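Local coordinates for protein metal transporter CNNM3 (Homo sapiens, PDB 6DFD) that probably takes part in magnesium efflux across the membrane, its cyclic nucleotide-binding homology domain mediating dimerization, at residues H99-S105 with P179-A185; D109-L115 with Q190-R196; Q116-E120 with E131-F135. The protein carries 6 engineered substitutions. All coordinates share one frame; numbering follows the deposited sequence.

Contact 1: H99-S105 with P179-A185; sequences HYLYQRS and PDYTVRA
Tyr102 and Val183 pair through their backbones at a classic beta bulge in the beta barrel of the cyclic nucleotide-binding homology domain. Two residues, Leu101 and Tyr102, sit opposite the single Val183. Leu101 N gives a hydrogen bond to Val183 O at 2.8 Å, and Val183 N returns one to Tyr102 O. The extra residue shifts the antiparallel register by one between Tyr100 and Tyr102.

Side chains pack on two faces. On one, the ring of Tyr181 turns its edge to the face of Tyr102, with the planes at 64°. Tyr181 CE2 does the touching, 3.8 Å from Tyr102 CG. Val183 CG2 lies beside Tyr102 CD2. On the other face, Arg184 lays its aliphatic chain over the ring of Tyr100. Its CG is 4.2 Å from the ring centroid, a CH-pi contact. Arg184 CG stands anti to the backbone N (chi1 -179°), which carries the chain across the ring. Thr182 CG2 meets the same ring at its edge, 3.6 Å from Tyr100 CD2.

Past the bulge, Thr182 OG1 accepts from Arg104 N at 3.1 Å. The Arg104 chain bends at chi3 (102°) and brings one guanidinium face over Asp180 O. Its nitrogens reach Glu122 in a salt bridge and Gly124 O in a hydrogen bond. Replacing Arg104 by alanine would probably leave the Glu122 carboxylate without this charged mate and uncover the Asp180 carbonyl.

Further out, Tyr102 OH bonds to Tyr110 O. Tyr181 OH bonds to the Glu126 carboxylate and Asp180 OD2 to the backbone N of Lys125, both of the second subunit, so this end of the strand joins the dimer contact. At the end of the pairing Ser105 N gives a hydrogen bond to Pro179 O at 3.0 Å.

Contact 2: D109-L115 with Q190-R196; sequences DYFILIL and QLIKVTR
Tyr110 to Ile114 and Leu191 to Thr195 pair as antiparallel strands, with segment axes 4.4 Å apart at closest approach and N-to-C directions 164° apart. Phe111 and Val194 form one hydrogen-bonded pair, and Leu113 and Ile192 form the next. Each pair exchanges two N-H...O bonds, of which Phe111 N to Val194 O is 2.7 Å.

Lys193 runs extended across one face of Tyr110. Its CE sits 3.5 Å from the ring centroid. NZ follows at 4.2 Å from the same centroid, 21° off the ring normal, which makes a cation-pi contact. The Tyr110 ring is set for this by a chi1 of 51°, with CG between the backbone N and the carbonyl carbon. Its hydroxyl is held by Leu101 O.

These strands are central in a four-stranded antiparallel sheet of the beta barrel. Strand 84-87 flanks strand 189-195, and strand 137-138 flanks strand 110-114. On the face with Tyr110, Leu191 CD2 touches two isoleucines, 3.9 Å from both Ile112 CG2 and Ile114 CG1. Leu101 also touches Leu191 and Ile112. Phe111 and Leu113 turn to the other face and pack on helix 47-60. Phe111 also meets Phe64 edge-to-face. Where the chain turns its corner, both methyls of Leu115 touch Ile192 CG1, with CD2 at 3.7 Å.

Contact 3: Q116-E120 with E131-F135; sequences QGRVE and ENGAF
Arg118 forms a salt bridge with Glu131, giving hydrogen bonds from NE and NH2 to the one oxygen OE2. NE lies 2.8 Å from Glu131 OE2, and NH2 lies 3.2 Å from the same OE2. The grip is side-on. Glu131 OE2 sits almost in the guanidinium plane, but the carboxylate is turned 73° from that plane. NE meets OE2 on its anti side, while NH2 comes from above the carboxylate plane. The NE bond is the straighter, at 162°, against 137° for NH2.

The two chains differ in shape. Glu131 is extended, with CG anti to the backbone N. Arg118 is bent at both chi2 and chi3 and folds back over the neighbouring strand. The bend puts one guanidinium face over the backbone of Asn132 and Gly133. Arg118 NH1 comes 3.7 Å from Gly133 CA. A CB at Gly133 would clash with NH1 in this conformation of Arg118. NH1 also gives a hydrogen bond to water 1, which lies in the guanidinium plane. The same water accepts from Ala134 N at 2.9 Å, so it bridges the two segments just beyond the paired strands.

Val119 CG2 rests 4.0 Å from Asn132 CB. Val119 also packs on Ile114, and Asn132 on Phe130 of the second subunit. Val119 and Asn132 exchange two backbone hydrogen bonds, with Val119 N 2.9 Å from Asn132 O.

Gly117 has backbone angles at which a CB would press on the carbonyl O of Gln116. Arg118 N is held by Ser187 OG. The contact forms the open end of an antiparallel beta hairpin, strands 119-123 and 128-132, in one barrel sheet, where strand 128-132 is outermost within this chain.

Overall arrangement
Contact 2 lies nearest the centre of the chain, while the centres of contacts 1 and 3 lie about 12 and 11 Å from the centre of the chain. Contacts 1 and 3 share one antiparallel sheet, where strands 181-185 and 119-123 are neighbours. Contact 2 belongs to the other sheet. The chain passes from one sheet to the other at the corner near Leu115. Contact 2 is mostly aliphatic, with one cation-pi pair between partly exposed residues. Contact 1 mixes aromatic packing with polar ends near the second subunit. Contact 3 is smaller, and its main side-chain link is a surface salt bridge. Ile114 O bonds to Phe135 N, and Gln116 O to Gln190 N, tying contacts 2 and 3.

Contact 1: H99-S105 with P179-A185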
loop_
_atom_site.group_PDB
_atom_site.type_symbol
_atom_site.label_atom_id
_atom_site.label_comp_id
_atom_site.label_asym_id
_atom_site.label_seq_id
_atom_site.Cartn_x
_atom_site.Cartn_y
_atom_site.Cartn_z
ATOM N N HIS A 99 10.334 -5.802 -13.426
ATOM C CA HIS A 99 10.132 -5.405 -12.038
ATOM C C HIS A 99 8.681 -5.068 -11.719
ATOM O O HIS A 99 8.317 -4.993 -10.537
ATOM C CB HIS A 99 10.997 -4.188 -11.706
ATOM C CG HIS A 99 12.458 -4.470 -11.727
ATOM N ND1 HIS A 99 13.408 -3.480 -11.630
ATOM C CD2 HIS A 99 13.137 -5.636 -11.821
ATOM C CE1 HIS A 99 14.612 -4.022 -11.679
ATOM N NE2 HIS A 99 14.473 -5.330 -11.791
ATOM N N TYR A 100 7.845 -4.859 -12.729
ATOM C CA TYR A 100 6.470 -4.432 -12.500
ATOM C C TYR A 100 5.566 -5.648 -12.367
ATOM O O TYR A 100 5.494 -6.481 -13.277
ATOM C CB TYR A 100 5.979 -3.526 -13.627
ATOM C CG TYR A 100 6.637 -2.172 -13.579
ATOM C CD1 TYR A 100 7.875 -1.975 -14.151
ATOM C CD2 TYR A 100 6.032 -1.104 -12.927
ATOM C CE1 TYR A 100 8.500 -0.743 -14.099
ATOM C CE2 TYR A 100 6.650 0.135 -12.870
ATOM C CZ TYR A 100 7.882 0.306 -13.458
ATOM O OH TYR A 100 8.507 1.531 -13.412
ATOM N N LEU A 101 4.872 -5.734 -11.238
ATOM C CA LEU A 101 3.866 -6.766 -11.019
ATOM C C LEU A 101 2.489 -6.327 -11.496
ATOM O O LEU A 101 1.708 -7.149 -11.998
ATOM C CB LEU A 101 3.807 -7.120 -9.534
ATOM C CG LEU A 101 5.119 -7.532 -8.861
ATOM C CD1 LEU A 101 4.860 -7.920 -7.404
ATOM C CD2 LEU A 101 5.786 -8.672 -9.618
ATOM N N TYR A 102 2.181 -5.040 -11.345
ATOM C CA TYR A 102 0.930 -4.464 -11.803
ATOM C C TYR A 102 1.207 -3.080 -12.361
ATOM O O TYR A 102 2.114 -2.381 -11.901
ATOM C CB TYR A 102 -0.096 -4.364 -10.675
ATOM C CG TYR A 102 -0.478 -5.707 -10.120
ATOM C CD1 TYR A 102 -1.534 -6.423 -10.662
ATOM C CD2 TYR A 102 0.228 -6.268 -9.066
ATOM C CE1 TYR A 102 -1.888 -7.662 -10.160
ATOM C CE2 TYR A 102 -0.118 -7.508 -8.556
ATOM C CZ TYR A 102 -1.180 -8.197 -9.113
ATOM O OH TYR A 102 -1.536 -9.434 -8.626
ATOM N N GLN A 103 0.415 -2.688 -13.354
ATOM C CA GLN A 103 0.536 -1.361 -13.936
ATOM C C GLN A 103 -0.854 -0.777 -14.114
ATOM O O GLN A 103 -1.736 -1.438 -14.673
ATOM C CB GLN A 103 1.281 -1.415 -15.267
ATOM C CG GLN A 103 2.689 -1.959 -15.118
ATOM C CD GLN A 103 3.357 -2.208 -16.443
ATOM O OE1 GLN A 103 3.584 -3.354 -16.832
ATOM N NE2 GLN A 103 3.673 -1.133 -17.150
ATOM N N ARG A 104 -1.044 0.444 -13.612
ATOM C CA ARG A 104 -2.311 1.150 -13.744
ATOM C C ARG A 104 -2.909 0.929 -15.122
ATOM O O ARG A 104 -2.217 1.023 -16.137
ATOM C CB ARG A 104 -2.121 2.650 -13.520
ATOM C CG ARG A 104 -2.039 3.101 -12.084
ATOM C CD ARG A 104 -2.222 4.613 -12.023
ATOM N NE ARG A 104 -3.572 4.973 -11.598
ATOM C CZ ARG A 104 -3.922 5.253 -10.345
ATOM N NH1 ARG A 104 -3.024 5.229 -9.364
ATOM N NH2 ARG A 104 -5.183 5.561 -10.074
ATOM N N SER A 105 -4.202 0.623 -15.142
ATOM C CA SER A 105 -5.020 0.552 -16.345
ATOM C C SER A 105 -4.598 -0.567 -17.290
ATOM O O SER A 105 -5.210 -0.720 -18.353
ATOM C CB SER A 105 -5.020 1.877 -17.125
ATOM O OG SER A 105 -5.409 2.964 -16.299
ATOM N N PRO A 179 -6.128 -2.754 -12.849
ATOM C CA PRO A 179 -5.964 -2.216 -11.497
ATOM C C PRO A 179 -5.782 -0.707 -11.527
ATOM O O PRO A 179 -5.370 -0.123 -12.530
ATOM C CB PRO A 179 -4.705 -2.924 -10.990
ATOM C CG PRO A 179 -3.882 -3.125 -12.231
ATOM C CD PRO A 179 -4.855 -3.268 -13.390
ATOM N N ASP A 180 -6.121 -0.073 -10.407
ATOM C CA ASP A 180 -5.837 1.346 -10.198
ATOM C C ASP A 180 -4.582 1.526 -9.356
ATOM O O ASP A 180 -4.503 2.410 -8.500
ATOM C CB ASP A 180 -7.027 2.050 -9.553
ATOM C CG ASP A 180 -7.290 1.577 -8.143
ATOM O OD1 ASP A 180 -6.694 0.558 -7.736
ATOM O OD2 ASP A 180 -8.086 2.232 -7.438
ATOM N N TYR A 181 -3.593 0.665 -9.574
ATOM C CA TYR A 181 -2.331 0.765 -8.866
ATOM C C TYR A 181 -1.222 0.211 -9.740
ATOM O O TYR A 181 -1.450 -0.599 -10.642
ATOM C CB TYR A 181 -2.356 0.024 -7.524
ATOM C CG TYR A 181 -3.002 -1.348 -7.549
ATOM C CD1 TYR A 181 -4.351 -1.506 -7.251
ATOM C CD2 TYR A 181 -2.260 -2.487 -7.840
ATOM C CE1 TYR A 181 -4.948 -2.760 -7.258
ATOM C CE2 TYR A 181 -2.848 -3.745 -7.850
ATOM C CZ TYR A 181 -4.192 -3.874 -7.557
ATOM O OH TYR A 181 -4.782 -5.120 -7.560
ATOM N N THR A 182 -0.014 0.679 -9.461
ATOM C CA THR A 182 1.200 0.124 -10.026
ATOM C C THR A 182 2.026 -0.421 -8.876
ATOM O O THR A 182 2.100 0.201 -7.808
ATOM C CB THR A 182 1.988 1.190 -10.811
ATOM O OG1 THR A 182 1.124 1.800 -11.776
ATOM C CG2 THR A 182 3.181 0.583 -11.525
ATOM N N VAL A 183 2.629 -1.589 -9.089
ATOM C CA VAL A 183 3.432 -2.254 -8.068
ATOM C C VAL A 183 4.766 -2.622 -8.691
ATOM O O VAL A 183 4.809 -3.361 -9.681
ATOM C CB VAL A 183 2.735 -3.504 -7.503
ATOM C CG1 VAL A 183 3.627 -4.190 -6.478
ATOM C CG2 VAL A 183 1.399 -3.129 -6.886
ATOM N N ARG A 184 5.853 -2.126 -8.104
ATOM C CA ARG A 184 7.181 -2.314 -8.664
ATOM C C ARG A 184 8.112 -2.902 -7.619
ATOM O O ARG A 184 8.178 -2.404 -6.491
ATOM C CB ARG A 184 7.756 -0.982 -9.176
ATOM C CG ARG A 184 9.143 -1.105 -9.791
ATOM C CD ARG A 184 9.644 0.236 -10.324
ATOM N NE ARG A 184 9.609 1.282 -9.305
ATOM C CZ ARG A 184 10.618 1.598 -8.501
ATOM N NH1 ARG A 184 11.780 0.957 -8.574
ATOM N NH2 ARG A 184 10.455 2.563 -7.611
ATOM N N ALA A 185 8.877 -3.912 -8.015
ATOM C CA ALA A 185 9.882 -4.482 -7.131
ATOM C C ALA A 185 10.934 -3.445 -6.769
ATOM O O ALA A 185 11.395 -2.682 -7.626
ATOM C CB ALA A 185 10.563 -5.668 -7.801
#

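Contact 2: D109-L115 with Q190-R196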
loop_
_atom_site.group_PDB
_atom_site.type_symbol
_atom_site.label_atom_id
_atom_site.label_comp_id
_atom_site.label_asym_id
_atom_site.label_seq_id
_atom_site.Cartn_x
_atom_site.Cartn_y
_atom_site.Cartn_z
ATOM N N ASP A 109 -4.702 -10.515 -14.769
ATOM C CA ASP A 109 -5.552 -11.645 -14.419
ATOM C C ASP A 109 -4.864 -12.576 -13.426
ATOM O O ASP A 109 -5.087 -13.794 -13.454
ATOM C CB ASP A 109 -5.976 -12.425 -15.668
ATOM C CG ASP A 109 -4.823 -13.166 -16.314
ATOM O OD1 ASP A 109 -3.658 -12.789 -16.078
ATOM O OD2 ASP A 109 -5.089 -14.134 -17.059
ATOM N N TYR A 110 -4.047 -12.030 -12.529
ATOM C CA TYR A 110 -3.448 -12.851 -11.491
ATOM C C TYR A 110 -3.411 -12.110 -10.164
ATOM O O TYR A 110 -3.418 -10.877 -10.104
ATOM C CB TYR A 110 -2.038 -13.312 -11.867
ATOM C CG TYR A 110 -1.120 -12.196 -12.329
ATOM C CD1 TYR A 110 -0.524 -11.343 -11.416
ATOM C CD2 TYR A 110 -0.857 -12.006 -13.680
ATOM C CE1 TYR A 110 0.317 -10.319 -11.834
ATOM C CE2 TYR A 110 -0.013 -10.988 -14.112
ATOM C CZ TYR A 110 0.566 -10.151 -13.186
ATOM O OH TYR A 110 1.397 -9.142 -13.620
ATOM N N PHE A 111 -3.395 -12.909 -9.104
ATOM C CA PHE A 111 -3.235 -12.480 -7.725
ATOM C C PHE A 111 -1.800 -12.763 -7.309
ATOM O O PHE A 111 -1.227 -13.781 -7.707
ATOM C CB PHE A 111 -4.228 -13.251 -6.847
ATOM C CG PHE A 111 -3.898 -13.277 -5.385
ATOM C CD1 PHE A 111 -3.030 -14.233 -4.866
ATOM C CD2 PHE A 111 -4.505 -12.392 -4.513
ATOM C CE1 PHE A 111 -2.743 -14.269 -3.522
ATOM C CE2 PHE A 111 -4.220 -12.426 -3.155
ATOM C CZ PHE A 111 -3.341 -13.365 -2.660
ATOM N N ILE A 112 -1.214 -11.856 -6.528
ATOM C CA ILE A 112 0.145 -12.027 -6.030
ATOM C C ILE A 112 0.182 -11.798 -4.529
ATOM O O ILE A 112 -0.418 -10.848 -4.013
ATOM C CB ILE A 112 1.135 -11.081 -6.742
ATOM C CG1 ILE A 112 1.358 -11.567 -8.174
ATOM C CG2 ILE A 112 2.458 -11.022 -5.986
ATOM C CD1 ILE A 112 2.104 -10.601 -9.038
ATOM N N LEU A 113 0.897 -12.675 -3.828
ATOM C CA LEU A 113 1.262 -12.465 -2.436
ATOM C C LEU A 113 2.778 -12.487 -2.370
ATOM O O LEU A 113 3.413 -13.367 -2.964
ATOM C CB LEU A 113 0.668 -13.534 -1.510
ATOM C CG LEU A 113 1.113 -13.396 -0.047
ATOM C CD1 LEU A 113 0.013 -13.721 0.885
ATOM C CD2 LEU A 113 2.285 -14.304 0.261
ATOM N N ILE A 114 3.356 -11.520 -1.670
ATOM C CA ILE A 114 4.808 -11.410 -1.567
ATOM C C ILE A 114 5.274 -12.296 -0.421
ATOM O O ILE A 114 4.942 -12.047 0.741
ATOM C CB ILE A 114 5.243 -9.951 -1.347
ATOM C CG1 ILE A 114 4.812 -9.084 -2.530
ATOM C CG2 ILE A 114 6.785 -9.856 -1.157
ATOM C CD1 ILE A 114 5.082 -7.599 -2.319
ATOM N N LEU A 115 6.060 -13.325 -0.738
ATOM C CA LEU A 115 6.627 -14.139 0.333
ATOM C C LEU A 115 7.836 -13.453 0.939
ATOM O O LEU A 115 8.049 -13.507 2.159
ATOM C CB LEU A 115 7.031 -15.510 -0.199
ATOM C CG LEU A 115 6.174 -16.760 0.017
ATOM C CD1 LEU A 115 4.754 -16.473 0.423
ATOM C CD2 LEU A 115 6.241 -17.610 -1.222
ATOM N N GLN A 190 10.326 -13.022 -3.838
ATOM C CA GLN A 190 9.783 -14.371 -3.902
ATOM C C GLN A 190 8.279 -14.262 -3.708
ATOM O O GLN A 190 7.824 -13.677 -2.715
ATOM C CB GLN A 190 10.406 -15.289 -2.847
ATOM C CG GLN A 190 10.094 -16.768 -3.062
ATOM C CD GLN A 190 10.715 -17.325 -4.337
ATOM O OE1 GLN A 190 11.842 -16.984 -4.697
ATOM N NE2 GLN A 190 9.972 -18.181 -5.030
ATOM N N LEU A 191 7.528 -14.843 -4.650
ATOM C CA LEU A 191 6.117 -14.550 -4.859
ATOM C C LEU A 191 5.287 -15.820 -4.952
ATOM O O LEU A 191 5.736 -16.843 -5.482
ATOM C CB LEU A 191 5.892 -13.777 -6.177
ATOM C CG LEU A 191 6.597 -12.440 -6.378
ATOM C CD1 LEU A 191 6.212 -11.884 -7.721
ATOM C CD2 LEU A 191 6.246 -11.467 -5.273
ATOM N N ILE A 192 4.048 -15.705 -4.476
ATOM C CA ILE A 192 2.945 -16.589 -4.842
ATOM C C ILE A 192 2.140 -15.876 -5.920
ATOM O O ILE A 192 1.703 -14.738 -5.717
ATOM C CB ILE A 192 2.066 -16.908 -3.617
ATOM C CG1 ILE A 192 2.857 -17.735 -2.601
ATOM C CG2 ILE A 192 0.768 -17.614 -4.024
ATOM C CD1 ILE A 192 3.346 -19.098 -3.133
ATOM N N LYS A 193 1.956 -16.524 -7.069
ATOM C CA LYS A 193 1.188 -15.970 -8.179
ATOM C C LYS A 193 0.087 -16.943 -8.564
ATOM O O LYS A 193 0.370 -18.068 -8.997
ATOM C CB LYS A 193 2.074 -15.706 -9.392
ATOM C CG LYS A 193 1.355 -15.028 -10.544
ATOM C CD LYS A 193 2.204 -15.052 -11.816
ATOM C CE LYS A 193 1.809 -13.949 -12.788
ATOM N NZ LYS A 193 2.690 -13.909 -13.999
ATOM N N VAL A 194 -1.161 -16.501 -8.450
ATOM C CA VAL A 194 -2.318 -17.332 -8.774
ATOM C C VAL A 194 -3.101 -16.639 -9.874
ATOM O O VAL A 194 -3.594 -15.520 -9.680
ATOM C CB VAL A 194 -3.202 -17.587 -7.548
ATOM C CG1 VAL A 194 -4.439 -18.402 -7.945
ATOM C CG2 VAL A 194 -2.401 -18.305 -6.494
ATOM N N THR A 195 -3.209 -17.294 -11.025
ATOM C CA THR A 195 -3.986 -16.742 -12.115
ATOM C C THR A 195 -5.464 -17.051 -11.920
ATOM O O THR A 195 -5.854 -17.933 -11.148
ATOM C CB THR A 195 -3.530 -17.294 -13.470
ATOM O OG1 THR A 195 -3.877 -18.680 -13.570
ATOM C CG2 THR A 195 -2.020 -17.134 -13.651
ATOM N N ARG A 196 -6.290 -16.305 -12.644
ATOM C CA ARG A 196 -7.725 -16.536 -12.584
ATOM C C ARG A 196 -8.063 -17.966 -12.986
ATOM O O ARG A 196 -8.908 -18.610 -12.357
ATOM C CB ARG A 196 -8.443 -15.533 -13.483
ATOM C CG ARG A 196 -9.956 -15.679 -13.494
ATOM C CD ARG A 196 -10.627 -14.477 -14.143
ATOM N NE ARG A 196 -9.940 -14.047 -15.360
ATOM C CZ ARG A 196 -10.352 -13.060 -16.150
ATOM N NH1 ARG A 196 -11.460 -12.388 -15.865
ATOM N NH2 ARG A 196 -9.654 -12.746 -17.234
#

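Contact 3: Q116-E120 with E131-F135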
loop_
_atom_site.group_PDB
_atom_site.type_symbol
_atom_site.label_atom_id
_atom_site.label_comp_id
_atom_site.label_asym_id
_atom_site.label_seq_id
_atom_site.Cartn_x
_atom_site.Cartn_y
_atom_site.Cartn_z
ATOM N N GLN A 116 8.637 -12.809 0.095
ATOM C CA GLN A 116 9.836 -12.136 0.564
ATOM C C GLN A 116 10.144 -11.001 -0.398
ATOM O O GLN A 116 10.038 -11.174 -1.612
ATOM C CB GLN A 116 11.019 -13.113 0.637
ATOM C CG GLN A 116 12.291 -12.514 1.207
ATOM C CD GLN A 116 13.450 -13.493 1.197
ATOM O OE1 GLN A 116 13.257 -14.708 1.238
ATOM N NE2 GLN A 116 14.667 -12.965 1.141
ATOM N N GLY A 117 10.493 -9.841 0.137
ATOM C CA GLY A 117 10.944 -8.733 -0.680
ATOM C C GLY A 117 10.104 -7.491 -0.462
ATOM O O GLY A 117 9.204 -7.451 0.375
ATOM N N ARG A 118 10.416 -6.467 -1.262
ATOM C CA ARG A 118 9.881 -5.127 -1.067
ATOM C C ARG A 118 9.387 -4.562 -2.386
ATOM O O ARG A 118 10.048 -4.706 -3.421
ATOM C CB ARG A 118 10.947 -4.190 -0.483
ATOM C CG ARG A 118 11.720 -4.773 0.671
ATOM C CD ARG A 118 10.845 -4.876 1.914
ATOM N NE ARG A 118 10.532 -3.557 2.445
ATOM C CZ ARG A 118 9.912 -3.337 3.599
ATOM N NH1 ARG A 118 9.518 -4.358 4.353
ATOM N NH2 ARG A 118 9.687 -2.092 3.998
ATOM N N VAL A 119 8.236 -3.895 -2.340
ATOM C CA VAL A 119 7.649 -3.279 -3.521
ATOM C C VAL A 119 7.206 -1.863 -3.183
ATOM O O VAL A 119 6.923 -1.530 -2.029
ATOM C CB VAL A 119 6.449 -4.087 -4.072
ATOM C CG1 VAL A 119 6.903 -5.442 -4.579
ATOM C CG2 VAL A 119 5.369 -4.230 -3.017
ATOM N N GLU A 120 7.157 -1.026 -4.207
ATOM C CA GLU A 120 6.533 0.281 -4.122
ATOM C C GLU A 120 5.192 0.207 -4.824
ATOM O O GLU A 120 5.092 -0.320 -5.942
ATOM C CB GLU A 120 7.399 1.370 -4.762
ATOM C CG GLU A 120 6.748 2.758 -4.745
ATOM C CD GLU A 120 7.649 3.833 -5.337
ATOM O OE1 GLU A 120 8.460 4.408 -4.585
ATOM O OE2 GLU A 120 7.547 4.087 -6.556
ATOM N N GLU A 131 5.628 1.941 0.435
ATOM C CA GLU A 131 6.378 0.701 0.304
ATOM C C GLU A 131 5.717 -0.394 1.128
ATOM O O GLU A 131 5.286 -0.163 2.257
ATOM C CB GLU A 131 7.828 0.898 0.755
ATOM C CG GLU A 131 8.682 -0.358 0.671
ATOM C CD GLU A 131 10.162 -0.070 0.892
ATOM O OE1 GLU A 131 10.567 1.107 0.763
ATOM O OE2 GLU A 131 10.911 -1.021 1.210
ATOM N N ASN A 132 5.649 -1.587 0.550
ATOM C CA ASN A 132 5.071 -2.757 1.190
ATOM C C ASN A 132 6.085 -3.885 1.163
ATOM O O ASN A 132 6.948 -3.939 0.278
ATOM C CB ASN A 132 3.798 -3.216 0.480
ATOM C CG ASN A 132 2.570 -2.444 0.919
ATOM O OD1 ASN A 132 2.594 -1.708 1.906
ATOM N ND2 ASN A 132 1.485 -2.611 0.179
ATOM N N GLY A 133 5.965 -4.795 2.126
ATOM C CA GLY A 133 6.873 -5.910 2.264
ATOM C C GLY A 133 6.149 -7.247 2.280
ATOM O O GLY A 133 5.083 -7.433 1.660
ATOM N N ALA A 134 6.741 -8.176 3.022
ATOM C CA ALA A 134 6.330 -9.568 2.952
ATOM C C ALA A 134 4.893 -9.720 3.431
ATOM O O ALA A 134 4.474 -9.081 4.400
ATOM C CB ALA A 134 7.258 -10.434 3.803
ATOM N N PHE A 135 4.150 -10.558 2.719
ATOM C CA PHE A 135 2.787 -10.982 3.017
ATOM C C PHE A 135 1.770 -9.883 2.740
ATOM O O PHE A 135 0.594 -10.011 3.120
ATOM C CB PHE A 135 2.680 -11.555 4.439
ATOM C CG PHE A 135 3.035 -13.025 4.487
ATOM C CD1 PHE A 135 4.355 -13.436 4.424
ATOM C CD2 PHE A 135 2.047 -13.996 4.482
ATOM C CE1 PHE A 135 4.688 -14.787 4.407
ATOM C CE2 PHE A 135 2.377 -15.346 4.466
ATOM C CZ PHE A 135 3.691 -15.741 4.434
HETATM O O HOH W 1 9.318 -7.489 4.090
#